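Side-chain contacts in MmcR (PDB 3GWZ), which transfers the methyl group of S-adenosyl-L-methionine to a quinone hydroxyl of demethylated mitomycins, completing the methoxy group of mitomycins A and B: residues G99-L104 and F110-L115; Q134-H139 and R176-R181; Y272-V277 and R291-A296. All coordinates share one frame; numbering follows the deposited sequence. Where two conformers were deposited one is given.

Contact 1: G99-L104 and F110-L115; sequences GVFDDL and FAQNAL
Backbone pairing continued by side-chain hydrogen bonds, at the open end of a beta hairpin, joins 99-104 to 110-115, inside the dimerisation domain and just past the helix 85-97. Asp102 and Ala111 form an antiparallel hydrogen-bonded pair: Asp102 N gives a nearly straight bond (169°) to Ala111 O, 2.9 Å away, and Ala111 N answers to Asp102 O. Beyond the strands the amide of Asn113 takes over. With chi1 at 66°, its CG sits between the backbone N and the carbonyl carbon, and the amide turns back toward 99-104. Asn113 ND2 gives one hydrogen bond to Gly99 O at 2.8 Å and another to Asp102 OD1 at 3.2 Å, the latter from above the carboxylate plane. Asn113 OD1 receives Phe101 N at 3.0 Å and also caps Ser116 N, so asparagine suits a place needing both donor and acceptor. A water bridges Asp102 OD2 and Gln112 O. The Phe110 ring lies obliquely against Asp103, whose OD1 accepts a hydrogen bond from Gly105 N, while Leu104 CD2 packs on Ala111 CB. Gly99, at positive phi, closes the preceding helix in a Schellman motif. Helix, antiparallel hairpin and N-capped helix in succession are typical of the winged-helix fold of O-methyltransferase dimerisation domains.

Contact 2: Q134-H139 and R176-R181; sequences QAAPWH and RELFNR
Segment 134-139 bends at Ala136, which follows helix 126-135 and is the N-cap of helix 137-144, and faces one turn of the long helix 173-197: the closest CA atoms, Ala136 and Leu178, are 8.5 Å apart. No hydrogen bond crosses; the contact is made by Leu178. Its CG lies anti to the carbonyl carbon (chi1 -71°), and chi2 near 174° extends the branch CD1 toward the bend. Leu178 CD1 meets Ala136 CB at 4.2 Å and Trp138 CZ2, on the six-membered ring of the indole, at 4.3 Å. Both contacts are apolar and modest, burying 101 Å² in all. They join helices 126-135 and 137-144 to helix 173-197 of the methyltransferase, where Phe179, next to Leu178, touches the S-adenosyl-L-homocysteine; the protein belongs to the COMT subfamily of class I-like methyltransferases. Alanine is small enough to fit beneath the indole: Ala136 CB stands 3.4 Å above one ring face of Trp138, offset toward the rim, while leucine supplies the reach on the other helix. Trp138 gains its position from chi1 of 41°, which folds the ring back over the residue two places earlier. Phe133 of helix 126-135 also touches Leu178, and Leu168 of helix 165-171 packs against Trp138.

Contact 3: Y272-V277 and R291-A296; sequences YLIKHV and RRIATA. With SAH (S-adenosyl-L-homocysteine), chain G.
Tyr272 points from strand 272-275 toward helix 291-296, where it touches both Ile293 and Ala296. CB starts toward the helix, and chi1 of -68° sets CG beside the backbone N; Tyr272 CG lies 4.5 Å from Ile293 CG2. Farther out, Tyr272 CZ packs against Ala296 CB at 4.2 Å. At the tip, Tyr272 OH passes 3.7 Å from Ala296 CB and 3.2 Å from Ala296 O, but this buried hydroxyl is hydrogen-bonded to Pro266 O and to Ala269 N. Tyrosine thus offers a flat apolar body with a polar end, and the small Ala296 lets that end come close. Two residues on, Ile274 CD1 meets Ile293 CD1 at 4.2 Å; branched, apolar chains suit this buried interface between strand and helix. The intervening Lys275 belongs to the ligand side: Lys275 NZ gives a hydrogen bond to SAH OXT (2.7 Å), and also has a salt bridge with Glu190 and a hydrogen bond with Ser187, while Lys275 O accepts the SAH amino N. The strand and helix run nearly antiparallel, 162° between directions, with axes 11.0 Å apart. They are the first two elements of a beta-alpha-beta unit completed by strand 302-308, strand 271-275 lying between 205-209 and 302-308 in the Rossmann-like sheet.

The three contacts follow one another along the chain without overlapping, from the dimerisation domain to the methyltransferase core. Contact 1 and contact 3 lie on opposite sides of the chain's centre, their own centres 46 Å apart, with contact 2 between them: its centre is about 25 Å from that of contact 1 and 27 Å from that of contact 3. Contacts 1 and 2 each touch the second subunit, whereas no other protein chain reaches contact 3. The bound S-adenosyl-L-homocysteine relates the last two, since Phe179 in contact 2 and Lys275 and His276 in contact 3 belong to its pocket; the nearest atoms of contacts 2 and 3 are about 7 Å apart. Contact 1 lies away from the cofactor and substrate sites.

Contact 1: G99-L104 and F110-L115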
loop_
_atom_site.group_PDB
_atom_site.type_symbol
_atom_site.label_atom_id
_atom_site.label_comp_id
_atom_site.label_asym_id
_atom_site.label_seq_id
_atom_site.Cartn_x
_atom_site.Cartn_y
_atom_site.Cartn_z
ATOM N N GLY A 99 22.280 -2.382 8.295
ATOM C CA GLY A 99 21.189 -3.351 8.336
ATOM C C GLY A 99 19.851 -2.908 7.758
ATOM O O GLY A 99 18.901 -3.693 7.713
ATOM N N VAL A 100 19.761 -1.659 7.314
ATOM C CA VAL A 100 18.501 -1.134 6.793
ATOM C C VAL A 100 18.553 -1.083 5.269
ATOM O O VAL A 100 19.378 -0.367 4.701
ATOM C CB VAL A 100 18.213 0.275 7.353
ATOM C CG1 VAL A 100 16.904 0.825 6.786
ATOM C CG2 VAL A 100 18.163 0.229 8.865
ATOM N N PHE A 101 17.651 -1.828 4.622
ATOM C CA PHE A 101 17.740 -2.153 3.194
ATOM C C PHE A 101 18.905 -3.119 2.972
ATOM O O PHE A 101 19.842 -3.158 3.763
ATOM C CB PHE A 101 17.957 -0.920 2.303
ATOM C CG PHE A 101 16.898 0.145 2.435
ATOM C CD1 PHE A 101 17.209 1.380 2.993
ATOM C CD2 PHE A 101 15.612 -0.072 1.975
ATOM C CE1 PHE A 101 16.260 2.368 3.112
ATOM C CE2 PHE A 101 14.649 0.914 2.085
ATOM C CZ PHE A 101 14.972 2.142 2.659
ATOM N N ASP A 102 18.837 -3.894 1.891
ATOM C CA ASP A 102 19.959 -4.727 1.453
ATOM C C ASP A 102 20.626 -4.084 0.239
ATOM O O ASP A 102 19.953 -3.626 -0.685
ATOM C CB ASP A 102 19.481 -6.136 1.061
ATOM C CG ASP A 102 19.263 -7.055 2.261
ATOM O OD1 ASP A 102 19.797 -6.778 3.360
ATOM O OD2 ASP A 102 18.554 -8.075 2.093
ATOM N N ASP A 103 21.951 -4.042 0.243
ATOM C CA ASP A 103 22.706 -3.638 -0.936
ATOM C C ASP A 103 23.003 -4.923 -1.713
ATOM O O ASP A 103 23.706 -5.788 -1.212
ATOM C CB ASP A 103 24.010 -2.955 -0.503
ATOM C CG ASP A 103 24.877 -2.536 -1.679
ATOM O OD1 ASP A 103 24.694 -3.068 -2.795
ATOM O OD2 ASP A 103 25.755 -1.673 -1.482
ATOM N N LEU A 104 22.444 -5.073 -2.912
ATOM C CA LEU A 104 22.593 -6.346 -3.628
ATOM C C LEU A 104 24.025 -6.568 -4.129
ATOM O O LEU A 104 24.401 -7.688 -4.471
ATOM C CB LEU A 104 21.573 -6.481 -4.765
ATOM C CG LEU A 104 20.102 -6.579 -4.326
ATOM C CD1 LEU A 104 19.248 -7.171 -5.434
ATOM C CD2 LEU A 104 19.946 -7.388 -3.041
ATOM N N PHE A 110 19.327 -1.996 -4.905
ATOM C CA PHE A 110 19.022 -2.095 -3.491
ATOM C C PHE A 110 17.658 -2.743 -3.319
ATOM O O PHE A 110 16.815 -2.650 -4.207
ATOM C CB PHE A 110 19.048 -0.705 -2.848
ATOM C CG PHE A 110 20.412 -0.099 -2.807
ATOM C CD1 PHE A 110 21.213 -0.251 -1.688
ATOM C CD2 PHE A 110 20.908 0.597 -3.895
ATOM C CE1 PHE A 110 22.489 0.305 -1.647
ATOM C CE2 PHE A 110 22.170 1.146 -3.862
ATOM C CZ PHE A 110 22.962 0.995 -2.734
ATOM N N ALA A 111 17.445 -3.403 -2.185
ATOM C CA ALA A 111 16.202 -4.139 -1.950
ATOM C C ALA A 111 15.648 -3.913 -0.554
ATOM O O ALA A 111 16.378 -3.563 0.369
ATOM C CB ALA A 111 16.413 -5.632 -2.175
ATOM N N GLN A 112 14.348 -4.130 -0.409
ATOM C CA GLN A 112 13.716 -4.155 0.897
ATOM C C GLN A 112 14.318 -5.278 1.715
ATOM O O GLN A 112 14.635 -6.327 1.170
ATOM C CB GLN A 112 12.228 -4.452 0.736
ATOM C CG GLN A 112 11.359 -3.949 1.871
ATOM C CD GLN A 112 11.090 -2.472 1.734
ATOM O OE1 GLN A 112 11.916 -1.635 2.118
ATOM N NE2 GLN A 112 9.939 -2.135 1.164
ATOM N N ASN A 113 14.473 -5.061 3.016
ATOM C CA ASN A 113 14.717 -6.163 3.947
ATOM C C ASN A 113 13.825 -6.055 5.177
ATOM O O ASN A 113 12.953 -5.190 5.232
ATOM C CB ASN A 113 16.200 -6.299 4.333
ATOM C CG ASN A 113 16.724 -5.118 5.148
ATOM O OD1 ASN A 113 15.986 -4.188 5.505
ATOM N ND2 ASN A 113 18.017 -5.156 5.445
ATOM N N ALA A 114 14.046 -6.934 6.150
ATOM C CA ALA A 114 13.209 -7.008 7.348
ATOM C C ALA A 114 13.152 -5.675 8.086
ATOM O O ALA A 114 12.096 -5.251 8.552
ATOM C CB ALA A 114 13.719 -8.104 8.282
ATOM N N LEU A 115 14.296 -5.012 8.198
ATOM C CA LEU A 115 14.342 -3.735 8.900
ATOM C C LEU A 115 13.704 -2.616 8.098
ATOM O O LEU A 115 12.925 -1.839 8.642
ATOM C CB LEU A 115 15.770 -3.361 9.306
ATOM C CG LEU A 115 16.433 -4.283 10.332
ATOM C CD1 LEU A 115 17.683 -3.618 10.888
ATOM C CD2 LEU A 115 15.471 -4.640 11.463
HETATM O O HOH W 1 16.439 -8.289 0.683
#

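Contact 2: Q134-H139 and R176-R181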
loop_
_atom_site.group_PDB
_atom_site.type_symbol
_atom_site.label_atom_id
_atom_site.label_comp_id
_atom_site.label_asym_id
_atom_site.label_seq_id
_atom_site.Cartn_x
_atom_site.Cartn_y
_atom_site.Cartn_z
ATOM N N GLN A 134 9.403 11.934 13.842
ATOM C CA GLN A 134 10.755 12.369 14.194
ATOM C C GLN A 134 11.498 13.036 13.031
ATOM O O GLN A 134 12.453 13.785 13.241
ATOM C CB GLN A 134 11.574 11.172 14.673
ATOM C CG GLN A 134 11.087 10.573 15.976
ATOM C CD GLN A 134 11.741 9.241 16.268
ATOM O OE1 GLN A 134 12.646 8.807 15.546
ATOM N NE2 GLN A 134 11.278 8.572 17.318
ATOM N N ALA A 135 11.075 12.741 11.809
ATOM C CA ALA A 135 11.706 13.318 10.624
ATOM C C ALA A 135 11.508 14.832 10.566
ATOM O O ALA A 135 12.338 15.555 10.010
ATOM C CB ALA A 135 11.156 12.664 9.365
ATOM N N ALA A 136 10.403 15.308 11.140
ATOM C CA ALA A 136 10.099 16.734 11.159
ATOM C C ALA A 136 11.225 17.553 11.776
ATOM O O ALA A 136 11.753 17.202 12.833
ATOM C CB ALA A 136 8.788 17.006 11.906
ATOM N N PRO A 137 11.582 18.668 11.122
ATOM C CA PRO A 137 12.693 19.505 11.593
ATOM C C PRO A 137 12.447 20.030 13.003
ATOM O O PRO A 137 13.393 20.162 13.777
ATOM C CB PRO A 137 12.728 20.648 10.568
ATOM C CG PRO A 137 11.356 20.622 9.921
ATOM C CD PRO A 137 11.037 19.158 9.846
ATOM N N TRP A 138 11.189 20.307 13.344
ATOM C CA TRP A 138 10.884 20.874 14.659
ATOM C C TRP A 138 10.997 19.843 15.773
ATOM O O TRP A 138 11.195 20.190 16.945
ATOM C CB TRP A 138 9.503 21.555 14.664
ATOM C CG TRP A 138 8.421 20.806 13.926
ATOM C CD1 TRP A 138 7.955 21.077 12.676
ATOM C CD2 TRP A 138 7.670 19.674 14.397
ATOM N NE1 TRP A 138 6.958 20.200 12.340
ATOM C CE2 TRP A 138 6.764 19.323 13.375
ATOM C CE3 TRP A 138 7.678 18.926 15.582
ATOM C CZ2 TRP A 138 5.874 18.255 13.495
ATOM C CZ3 TRP A 138 6.794 17.860 15.703
ATOM C CH2 TRP A 138 5.898 17.539 14.662
ATOM N N HIS A 139 10.851 18.571 15.413
ATOM C CA HIS A 139 11.052 17.498 16.369
ATOM C C HIS A 139 12.557 17.424 16.663
ATOM O O HIS A 139 12.984 17.560 17.803
ATOM C CB HIS A 139 10.527 16.190 15.779
ATOM C CG HIS A 139 10.492 15.041 16.740
ATOM N ND1 HIS A 139 11.632 14.462 17.254
ATOM C CD2 HIS A 139 9.452 14.320 17.229
ATOM C CE1 HIS A 139 11.296 13.464 18.051
ATOM N NE2 HIS A 139 9.979 13.352 18.050
ATOM N N ARG A 176 0.037 18.446 13.328
ATOM C CA ARG A 176 -1.024 17.733 14.039
ATOM C C ARG A 176 -1.154 16.303 13.518
ATOM O O ARG A 176 -1.279 15.349 14.287
ATOM C CB ARG A 176 -2.358 18.477 13.874
ATOM C CG ARG A 176 -3.512 17.963 14.743
ATOM C CD ARG A 176 -4.833 18.585 14.272
ATOM N NE ARG A 176 -4.696 20.031 14.094
ATOM C CZ ARG A 176 -5.257 20.732 13.114
ATOM N NH1 ARG A 176 -6.001 20.133 12.198
ATOM N NH2 ARG A 176 -5.066 22.040 13.046
ATOM N N GLU A 177 -1.100 16.159 12.202
ATOM C CA GLU A 177 -1.264 14.856 11.574
ATOM C C GLU A 177 -0.109 13.913 11.929
ATOM O O GLU A 177 -0.348 12.767 12.306
ATOM C CB GLU A 177 -1.405 15.013 10.052
ATOM C CG GLU A 177 -1.153 13.741 9.246
ATOM C CD GLU A 177 -2.410 12.928 9.014
ATOM O OE1 GLU A 177 -3.334 13.002 9.850
ATOM O OE2 GLU A 177 -2.474 12.212 7.989
ATOM N N LEU A 178 1.135 14.391 11.825
ATOM C CA LEU A 178 2.291 13.558 12.176
ATOM C C LEU A 178 2.231 13.084 13.629
ATOM O O LEU A 178 2.496 11.913 13.924
ATOM C CB LEU A 178 3.613 14.298 11.948
ATOM C CG LEU A 178 3.988 14.522 10.485
ATOM C CD1 LEU A 178 5.234 15.385 10.413
ATOM C CD2 LEU A 178 4.189 13.179 9.797
ATOM N N PHE A 179 1.902 13.997 14.536
ATOM C CA PHE A 179 1.802 13.609 15.937
ATOM C C PHE A 179 0.624 12.656 16.208
ATOM O O PHE A 179 0.787 11.595 16.832
ATOM C CB PHE A 179 1.703 14.813 16.867
ATOM C CG PHE A 179 1.327 14.426 18.272
ATOM C CD1 PHE A 179 2.142 13.569 18.998
ATOM C CD2 PHE A 179 0.152 14.868 18.842
ATOM C CE1 PHE A 179 1.792 13.175 20.290
ATOM C CE2 PHE A 179 -0.204 14.483 20.133
ATOM C CZ PHE A 179 0.625 13.637 20.856
ATOM N N ASN A 180 -0.562 13.031 15.750
ATOM C CA ASN A 180 -1.743 12.200 15.995
ATOM C C ASN A 180 -1.648 10.797 15.404
ATOM O O ASN A 180 -2.191 9.847 15.970
ATOM C CB ASN A 180 -3.013 12.904 15.518
ATOM C CG ASN A 180 -3.421 14.035 16.441
ATOM O OD1 ASN A 180 -2.907 14.153 17.556
ATOM N ND2 ASN A 180 -4.341 14.868 15.986
ATOM N N ARG A 181 -0.963 10.669 14.268
ATOM C CA ARG A 181 -0.675 9.355 13.696
ATOM C C ARG A 181 0.284 8.556 14.585
ATOM O O ARG A 181 0.105 7.358 14.775
ATOM C CB ARG A 181 -0.081 9.477 12.283
ATOM C CG ARG A 181 -1.106 9.720 11.176
ATOM C CD ARG A 181 -0.436 9.876 9.806
ATOM N NE ARG A 181 0.121 8.615 9.313
ATOM C CZ ARG A 181 -0.558 7.718 8.599
ATOM N NH1 ARG A 181 -1.841 7.933 8.302
ATOM N NH2 ARG A 181 0.042 6.605 8.178
#

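Contact 3: Y272-V277 and R291-A296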
loop_
_atom_site.group_PDB
_atom_site.type_symbol
_atom_site.label_atom_id
_atom_site.label_comp_id
_atom_site.label_asym_id
_atom_site.label_seq_id
_atom_site.Cartn_x
_atom_site.Cartn_y
_atom_site.Cartn_z
ATOM N N TYR A 272 -14.209 7.007 34.223
ATOM C CA TYR A 272 -13.413 7.983 33.497
ATOM C C TYR A 272 -12.093 7.339 33.106
ATOM O O TYR A 272 -11.518 6.568 33.877
ATOM C CB TYR A 272 -13.166 9.222 34.362
ATOM C CG TYR A 272 -14.438 10.001 34.610
ATOM C CD1 TYR A 272 -14.776 11.078 33.805
ATOM C CD2 TYR A 272 -15.320 9.629 35.622
ATOM C CE1 TYR A 272 -15.952 11.777 34.002
ATOM C CE2 TYR A 272 -16.498 10.330 35.837
ATOM C CZ TYR A 272 -16.812 11.396 35.026
ATOM O OH TYR A 272 -17.982 12.099 35.232
ATOM N N LEU A 273 -11.622 7.638 31.902
ATOM C CA LEU A 273 -10.362 7.078 31.437
ATOM C C LEU A 273 -9.446 8.223 31.042
ATOM O O LEU A 273 -9.898 9.212 30.473
ATOM C CB LEU A 273 -10.581 6.144 30.247
ATOM C CG LEU A 273 -11.385 4.860 30.491
ATOM C CD1 LEU A 273 -12.864 5.169 30.511
ATOM C CD2 LEU A 273 -11.086 3.840 29.413
ATOM N N ILE A 274 -8.164 8.093 31.361
ATOM C CA ILE A 274 -7.179 9.117 31.009
ATOM C C ILE A 274 -5.845 8.421 30.717
ATOM O O ILE A 274 -5.146 7.983 31.617
ATOM C CB ILE A 274 -7.076 10.211 32.100
ATOM C CG1 ILE A 274 -6.198 11.379 31.636
ATOM C CG2 ILE A 274 -6.574 9.642 33.431
ATOM C CD1 ILE A 274 -6.399 12.652 32.477
ATOM N N LYS A 275 -5.528 8.287 29.436
ATOM C CA LYS A 275 -4.412 7.452 29.003
ATOM C C LYS A 275 -3.360 8.306 28.319
ATOM O O LYS A 275 -3.676 9.016 27.365
ATOM C CB LYS A 275 -4.915 6.374 28.025
ATOM C CG LYS A 275 -3.816 5.513 27.417
ATOM C CD LYS A 275 -4.367 4.239 26.764
ATOM C CE LYS A 275 -4.955 4.492 25.372
ATOM N NZ LYS A 275 -3.915 4.808 24.342
ATOM N N HIS A 276 -2.125 8.232 28.820
ATOM C CA HIS A 276 -0.989 8.963 28.270
ATOM C C HIS A 276 -1.272 10.458 28.189
ATOM O O HIS A 276 -0.877 11.138 27.234
ATOM C CB HIS A 276 -0.588 8.402 26.898
ATOM C CG HIS A 276 -0.073 6.998 26.954
ATOM N ND1 HIS A 276 0.783 6.560 27.943
ATOM C CD2 HIS A 276 -0.289 5.935 26.143
ATOM C CE1 HIS A 276 1.070 5.286 27.741
ATOM N NE2 HIS A 276 0.433 4.884 26.653
ATOM N N VAL A 277 -1.969 10.964 29.198
ATOM C CA VAL A 277 -2.229 12.390 29.280
ATOM C C VAL A 277 -1.452 12.982 30.445
ATOM O O VAL A 277 -0.701 13.941 30.273
ATOM C CB VAL A 277 -3.744 12.703 29.399
ATOM C CG1 VAL A 277 -3.972 14.149 29.886
ATOM C CG2 VAL A 277 -4.431 12.475 28.061
ATOM N N ARG A 291 -8.344 17.171 40.157
ATOM C CA ARG A 291 -9.344 17.799 41.014
ATOM C C ARG A 291 -10.650 18.014 40.250
ATOM O O ARG A 291 -11.732 17.787 40.792
ATOM C CB ARG A 291 -8.817 19.113 41.607
ATOM C CG ARG A 291 -7.893 18.905 42.806
ATOM C CD ARG A 291 -7.365 20.215 43.386
ATOM N NE ARG A 291 -6.470 19.968 44.518
ATOM C CZ ARG A 291 -5.686 20.886 45.079
ATOM N NH1 ARG A 291 -5.673 22.133 44.618
ATOM N NH2 ARG A 291 -4.908 20.557 46.102
ATOM N N ARG A 292 -10.552 18.430 38.990
ATOM C CA ARG A 292 -11.751 18.585 38.178
ATOM C C ARG A 292 -12.410 17.234 37.901
ATOM O O ARG A 292 -13.634 17.134 37.837
ATOM C CB ARG A 292 -11.464 19.330 36.873
ATOM C CG ARG A 292 -12.751 19.760 36.162
ATOM C CD ARG A 292 -12.501 20.765 35.056
ATOM N NE ARG A 292 -11.874 21.991 35.547
ATOM C CZ ARG A 292 -12.535 23.008 36.089
ATOM N NH1 ARG A 292 -13.853 22.949 36.230
ATOM N NH2 ARG A 292 -11.876 24.087 36.494
ATOM N N ILE A 293 -11.604 16.191 37.731
ATOM C CA ILE A 293 -12.158 14.858 37.541
ATOM C C ILE A 293 -12.854 14.411 38.823
ATOM O O ILE A 293 -13.990 13.957 38.793
ATOM C CB ILE A 293 -11.073 13.832 37.151
ATOM C CG1 ILE A 293 -10.494 14.174 35.775
ATOM C CG2 ILE A 293 -11.639 12.421 37.149
ATOM C CD1 ILE A 293 -9.258 13.358 35.433
ATOM N N ALA A 294 -12.174 14.563 39.953
ATOM C CA ALA A 294 -12.756 14.183 41.237
ATOM C C ALA A 294 -14.136 14.818 41.458
ATOM O O ALA A 294 -15.055 14.168 41.960
ATOM C CB ALA A 294 -11.802 14.552 42.384
ATOM N N THR A 295 -14.261 16.087 41.088
ATOM C CA THR A 295 -15.510 16.830 41.243
ATOM C C THR A 295 -16.638 16.215 40.418
ATOM O O THR A 295 -17.801 16.206 40.835
ATOM C CB THR A 295 -15.316 18.303 40.837
ATOM O OG1 THR A 295 -14.421 18.935 41.762
ATOM C CG2 THR A 295 -16.642 19.049 40.835
ATOM N N ALA A 296 -16.281 15.680 39.255
ATOM C CA ALA A 296 -17.261 15.142 38.318
ATOM C C ALA A 296 -17.684 13.725 38.689
ATOM O O ALA A 296 -18.671 13.205 38.167
ATOM C CB ALA A 296 -16.700 15.160 36.893
HETATM N N SAH G . -5.369 9.441 25.113
HETATM C CA SAH G . -4.778 9.412 23.731
HETATM C CB SAH G . -3.884 10.627 23.409
HETATM C CG SAH G . -2.670 10.851 24.330
HETATM S SD SAH G . -1.654 12.209 23.765
HETATM C C SAH G . -3.986 8.148 23.557
HETATM O O SAH G . -3.678 7.770 22.422
HETATM O OXT SAH G . -3.644 7.469 24.535
HETATM C "C5'" SAH G . -2.266 13.506 24.823
HETATM C "C4'" SAH G . -3.551 14.183 24.303
HETATM O "O4'" SAH G . -3.988 15.277 25.142
HETATM C "C3'" SAH G . -3.487 14.765 22.887
HETATM O "O3'" SAH G . -4.381 14.027 22.038
HETATM C "C2'" SAH G . -3.969 16.214 23.005
HETATM O "O2'" SAH G . -4.879 16.608 21.971
HETATM C "C1'" SAH G . -4.726 16.198 24.312
HETATM N N9 SAH G . -4.771 17.496 25.022
HETATM C C8 SAH G . -3.716 18.292 25.308
HETATM N N7 SAH G . -4.121 19.386 26.003
HETATM C C5 SAH G . -5.460 19.274 26.176
HETATM C C6 SAH G . -6.515 20.070 26.833
HETATM N N6 SAH G . -6.173 21.228 27.447
HETATM N N1 SAH G . -7.794 19.609 26.785
HETATM C C2 SAH G . -8.107 18.460 26.169
HETATM N N3 SAH G . -7.194 17.680 25.552
HETATM C C4 SAH G . -5.884 18.031 25.529
#